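Local structure of ribonuclease P protein component 3 (3WYZ) at residues V14-R19 against R214-K219; E33-K38 against L88-G93. The protein probably serves as a protein subunit of ribonuclease P, the RNA-based complex that trims the 5' ends of precursor tRNAs. All coordinates share one frame; numbering follows the deposited sequence.

Contact 1. Residues V14-R19 against R214-K219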
# COMPACT_ATOMS: atom_id res chain seq x y z
N VAL A 14 -0.77 12.34 -3.61
CA VAL A 14 -1.85 11.35 -3.55
C VAL A 14 -1.68 10.44 -2.33
O VAL A 14 -0.60 9.92 -2.09
CB VAL A 14 -1.89 10.48 -4.81
CG1 VAL A 14 -2.95 9.39 -4.69
CG2 VAL A 14 -2.14 11.34 -6.04
N GLU A 15 -2.74 10.26 -1.55
CA GLU A 15 -2.73 9.34 -0.42
C GLU A 15 -3.42 8.04 -0.85
O GLU A 15 -4.62 8.03 -1.08
CB GLU A 15 -3.42 9.97 0.79
CG GLU A 15 -3.63 9.07 2.00
CD GLU A 15 -2.42 8.24 2.38
OE1 GLU A 15 -2.24 7.16 1.80
OE2 GLU A 15 -1.66 8.66 3.29
N MET A 16 -2.63 6.97 -0.95
CA MET A 16 -3.08 5.71 -1.54
C MET A 16 -3.82 4.78 -0.58
O MET A 16 -4.48 3.85 -1.04
CB MET A 16 -1.88 4.94 -2.10
CG MET A 16 -1.25 5.57 -3.32
SD MET A 16 -2.38 5.65 -4.72
CE MET A 16 -2.35 3.95 -5.29
N ASP A 17 -3.73 5.03 0.72
CA ASP A 17 -4.27 4.08 1.69
C ASP A 17 -4.65 4.77 3.01
O ASP A 17 -3.80 5.04 3.84
CB ASP A 17 -3.23 2.98 1.91
CG ASP A 17 -3.73 1.84 2.78
OD1 ASP A 17 -4.95 1.74 2.99
OD2 ASP A 17 -2.87 1.05 3.24
N VAL A 18 -5.94 5.07 3.15
CA VAL A 18 -6.53 5.48 4.42
C VAL A 18 -7.77 4.63 4.66
O VAL A 18 -8.52 4.34 3.73
CB VAL A 18 -6.88 6.99 4.46
CG1 VAL A 18 -5.62 7.83 4.44
CG2 VAL A 18 -7.77 7.38 3.30
N ARG A 19 -7.99 4.24 5.91
CA ARG A 19 -8.98 3.21 6.23
C ARG A 19 -10.09 3.66 7.18
O ARG A 19 -10.89 2.84 7.63
CB ARG A 19 -8.26 1.99 6.81
CG ARG A 19 -7.27 1.36 5.85
CD ARG A 19 -6.19 0.58 6.56
NE ARG A 19 -5.15 0.13 5.63
CZ ARG A 19 -4.15 -0.67 5.95
NH1 ARG A 19 -4.03 -1.15 7.19
NH2 ARG A 19 -3.26 -1.02 5.03
N ARG A 214 -0.16 8.20 -9.55
CA ARG A 214 -0.82 8.55 -10.82
C ARG A 214 -0.86 7.40 -11.83
O ARG A 214 -1.77 7.31 -12.64
CB ARG A 214 -0.12 9.75 -11.47
CG ARG A 214 -0.47 11.11 -10.86
CD ARG A 214 0.59 12.16 -11.20
NE ARG A 214 0.99 12.11 -12.61
CZ ARG A 214 2.13 12.61 -13.10
NH1 ARG A 214 3.01 13.23 -12.32
NH2 ARG A 214 2.39 12.49 -14.40
N THR A 215 0.13 6.52 -11.76
CA THR A 215 0.20 5.33 -12.61
C THR A 215 -0.86 4.27 -12.27
O THR A 215 -1.13 3.37 -13.07
CB THR A 215 1.62 4.71 -12.52
OG1 THR A 215 2.57 5.68 -12.96
CG2 THR A 215 1.76 3.45 -13.38
N ILE A 216 -1.46 4.38 -11.08
CA ILE A 216 -2.41 3.39 -10.56
C ILE A 216 -3.85 3.92 -10.47
O ILE A 216 -4.79 3.21 -10.84
CB ILE A 216 -1.98 2.92 -9.15
CG1 ILE A 216 -0.54 2.39 -9.18
CG2 ILE A 216 -2.93 1.86 -8.61
CD1 ILE A 216 0.12 2.34 -7.82
N VAL A 217 -4.00 5.14 -9.96
CA VAL A 217 -5.32 5.67 -9.59
C VAL A 217 -6.21 6.07 -10.77
O VAL A 217 -7.39 6.38 -10.55
CB VAL A 217 -5.23 6.90 -8.66
CG1 VAL A 217 -4.56 6.53 -7.34
CG2 VAL A 217 -4.55 8.08 -9.35
N TRP A 218 -5.68 6.11 -11.98
CA TRP A 218 -6.50 6.37 -13.17
C TRP A 218 -7.68 5.39 -13.27
O TRP A 218 -8.73 5.72 -13.79
CB TRP A 218 -5.66 6.33 -14.45
CG TRP A 218 -5.07 4.97 -14.74
CD1 TRP A 218 -3.87 4.49 -14.31
CD2 TRP A 218 -5.68 3.93 -15.51
NE1 TRP A 218 -3.68 3.21 -14.77
CE2 TRP A 218 -4.78 2.84 -15.51
CE3 TRP A 218 -6.89 3.81 -16.20
CZ2 TRP A 218 -5.06 1.65 -16.18
CZ3 TRP A 218 -7.16 2.62 -16.86
CH2 TRP A 218 -6.25 1.56 -16.84
N LYS A 219 -7.46 4.17 -12.77
CA LYS A 219 -8.53 3.26 -12.41
C LYS A 219 -9.39 2.79 -13.55
O LYS A 219 -10.53 2.39 -13.34
CB LYS A 219 -9.45 3.92 -11.39
CG LYS A 219 -10.26 2.90 -10.63
CD LYS A 219 -10.69 3.42 -9.29
CE LYS A 219 -9.49 3.94 -8.51
NZ LYS A 219 -9.08 3.04 -7.42
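In this TIM-barrel-like fold the first strand, 14-18, meets the closing helix of the chain, 211-217, through Val14 and Met16 on the strand and Ile216 and Val217 on the helix. The helix lies against the barrel end where the strands begin, reaching Val14 on one strand, Glu33 on the next and Leu88 further round. Apolar side chains make up the contact. Met16 does most of it: its chain folds at two successive bonds, CB-CG (chi2 -63°) and CG-SD (chi3 -77°), and this curl brings the thioether down to the helix. Met16 SD rests on Val217 CG1 at 3.5 Å, while the terminal methyl CE nestles against Ile216, 3.9 Å from CD1 and 4.0 Å from CG2. With Met16 CE against both branches of Ile216 and 4.0 Å from Val217 CG1, it touches two successive helix positions. Val217 CG1 also looks toward the start of the strand, where Val14 CG1 approaches at 4.2 Å. Phe174 of the last strand and Leu88 add to the packing round Met16.

Glu15 and Asp17, which alternate with the touching residues, carry the polar side of the strand. Glu15 and Val18 both make backbone bonds to Val35, so strand 14-18 carries one more residue than its neighbour over this span, as in a beta bulge, and the backbone N of Asp17 is taken up by Glu15 OE1 at 2.8 Å. Glu15 in turn reaches Thr176 at the end of the last strand and Ser177 just after it. Beyond the strand, Arg19 grips the Asp17 carboxylate side-on with two nitrogens: NE goes to OD1 at 3.1 Å, nearly within the guanidinium plane, and NH2 meets the syn lone pair of OD2 at 2.8 Å, tilted 31° from that plane.

Contact 2. Residues E33-K38 against L88-G93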
# COMPACT_ATOMS: atom_id res chain seq x y z
N GLU A 33 -5.63 13.68 -4.10
CA GLU A 33 -6.51 12.52 -4.20
C GLU A 33 -6.31 11.65 -2.97
O GLU A 33 -5.18 11.50 -2.49
CB GLU A 33 -6.20 11.70 -5.44
CG GLU A 33 -6.22 12.48 -6.75
CD GLU A 33 -6.08 11.58 -7.97
OE1 GLU A 33 -6.87 10.62 -8.09
OE2 GLU A 33 -5.18 11.85 -8.81
N VAL A 34 -7.39 11.08 -2.46
CA VAL A 34 -7.32 10.18 -1.32
C VAL A 34 -8.10 8.91 -1.62
O VAL A 34 -9.30 8.96 -1.90
CB VAL A 34 -7.87 10.85 -0.03
CG1 VAL A 34 -7.70 9.91 1.16
CG2 VAL A 34 -7.15 12.16 0.24
N VAL A 35 -7.41 7.78 -1.57
CA VAL A 35 -8.02 6.47 -1.78
C VAL A 35 -8.47 5.89 -0.44
O VAL A 35 -7.68 5.77 0.48
CB VAL A 35 -7.02 5.51 -2.46
CG1 VAL A 35 -7.64 4.13 -2.66
CG2 VAL A 35 -6.53 6.09 -3.79
N PHE A 36 -9.75 5.55 -0.33
CA PHE A 36 -10.27 4.88 0.85
C PHE A 36 -10.11 3.37 0.72
O PHE A 36 -10.57 2.77 -0.24
CB PHE A 36 -11.75 5.22 1.08
CG PHE A 36 -12.32 4.59 2.32
CD1 PHE A 36 -12.87 3.32 2.28
CD2 PHE A 36 -12.30 5.27 3.53
CE1 PHE A 36 -13.39 2.73 3.43
CE2 PHE A 36 -12.82 4.70 4.67
CZ PHE A 36 -13.37 3.42 4.62
N THR A 37 -9.45 2.76 1.70
CA THR A 37 -9.18 1.33 1.68
C THR A 37 -10.12 0.58 2.62
O THR A 37 -10.22 0.89 3.81
CB THR A 37 -7.72 1.05 2.09
OG1 THR A 37 -6.83 1.69 1.16
CG2 THR A 37 -7.44 -0.44 2.11
N LYS A 38 -10.84 -0.40 2.07
CA LYS A 38 -11.66 -1.29 2.87
C LYS A 38 -10.83 -2.51 3.25
O LYS A 38 -10.37 -3.26 2.39
CB LYS A 38 -12.90 -1.74 2.09
CG LYS A 38 -13.85 -2.63 2.87
CD LYS A 38 -14.77 -3.42 1.95
CE LYS A 38 -15.76 -4.27 2.73
NZ LYS A 38 -15.11 -5.33 3.55
N LEU A 88 -9.06 -0.91 -6.47
CA LEU A 88 -7.67 -1.31 -6.42
C LEU A 88 -7.57 -2.51 -5.50
O LEU A 88 -8.21 -2.54 -4.45
CB LEU A 88 -6.77 -0.20 -5.88
CG LEU A 88 -6.75 1.11 -6.67
CD1 LEU A 88 -5.86 2.12 -5.98
CD2 LEU A 88 -6.31 0.91 -8.12
N LEU A 89 -6.76 -3.48 -5.89
CA LEU A 89 -6.55 -4.66 -5.07
C LEU A 89 -5.21 -4.54 -4.36
O LEU A 89 -4.15 -4.65 -4.98
CB LEU A 89 -6.61 -5.93 -5.93
CG LEU A 89 -6.67 -7.27 -5.18
CD1 LEU A 89 -7.89 -7.34 -4.28
CD2 LEU A 89 -6.67 -8.43 -6.16
N TYR A 90 -5.26 -4.29 -3.05
CA TYR A 90 -4.07 -4.33 -2.21
C TYR A 90 -4.01 -5.67 -1.49
O TYR A 90 -5.03 -6.33 -1.28
CB TYR A 90 -4.08 -3.23 -1.15
CG TYR A 90 -4.07 -1.80 -1.67
CD1 TYR A 90 -3.61 -1.48 -2.94
CD2 TYR A 90 -4.48 -0.77 -0.84
CE1 TYR A 90 -3.59 -0.17 -3.39
CE2 TYR A 90 -4.46 0.54 -1.27
CZ TYR A 90 -4.02 0.83 -2.55
OH TYR A 90 -4.01 2.14 -2.96
N VAL A 91 -2.80 -6.07 -1.10
CA VAL A 91 -2.59 -7.25 -0.27
C VAL A 91 -1.67 -6.88 0.88
O VAL A 91 -0.64 -6.25 0.69
CB VAL A 91 -1.98 -8.42 -1.07
CG1 VAL A 91 -1.67 -9.61 -0.16
CG2 VAL A 91 -2.93 -8.85 -2.18
N GLN A 92 -2.07 -7.27 2.09
CA GLN A 92 -1.27 -7.08 3.29
C GLN A 92 -0.08 -8.04 3.25
O GLN A 92 -0.26 -9.26 3.16
CB GLN A 92 -2.12 -7.36 4.53
CG GLN A 92 -1.42 -7.19 5.87
CD GLN A 92 -1.55 -5.78 6.41
OE1 GLN A 92 -0.89 -4.86 5.93
NE2 GLN A 92 -2.39 -5.60 7.42
N GLY A 93 1.13 -7.48 3.34
CA GLY A 93 2.35 -8.26 3.40
C GLY A 93 2.60 -8.83 4.78
O GLY A 93 1.91 -8.47 5.73
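Tyr90, Val35 and Thr37 meet inside the barrel, carried by strands 33-41 and 88-92, which are separated in the parallel sheet by strand 65-70. The axes of segments 33-38 and 88-92 come within 9.0 Å, at 56° to one another, and Ala66 of the intervening strand touches both Val35 and Tyr90. The Tyr90 side chain leans back across this gap and presents an edge to Thr37: Thr37 OG1 lies near the ring plane, 3.6 Å from Tyr90 CE2, and the two side chains run at about a right angle. Thr37 OG1 lies opposite the carbonyl carbon (chi1 -61°), which places the hydroxyl beside Asp17 OD1 of the first strand, to which it is hydrogen-bonded. Val35 CG1 sits farther toward the strand starts, 4.2 Å from Tyr90 OH and 4.3 Å from Leu88 CD1, so one methyl packs beside both the phenol end and a leucine branch. The phenol donates a hydrogen bond from Tyr90 OH to Met16 O. A phenylalanine here would lack the hydroxyl, and the buried Met16 carbonyl would probably be left without this mate. Both hydroxyls thus spend their polar bonds on strand 14-18 rather than on each other, consistent with polar groups being accommodated in the interior by partners on a third strand.

Both contacts are buried, with centres 8 Å apart, and they draw on one sheet: contact 1 uses strand 14-18 and contact 2 its neighbour 33-41. Contact 1 joins the sheet to a helix at one end of the barrel; contact 2 joins two strands across its interior, closer to the centre of the chain. Their chemistry follows from this. The helix contact is thioether and methyl packing, with the strand's acidic side chains turned away from the helix, whereas the strand contact mixes methyls with an aromatic ring and two hydroxyls. The neighbouring strands are joined by the probable hydrogen bond from Thr37 N to Val18 O, 2.7 Å.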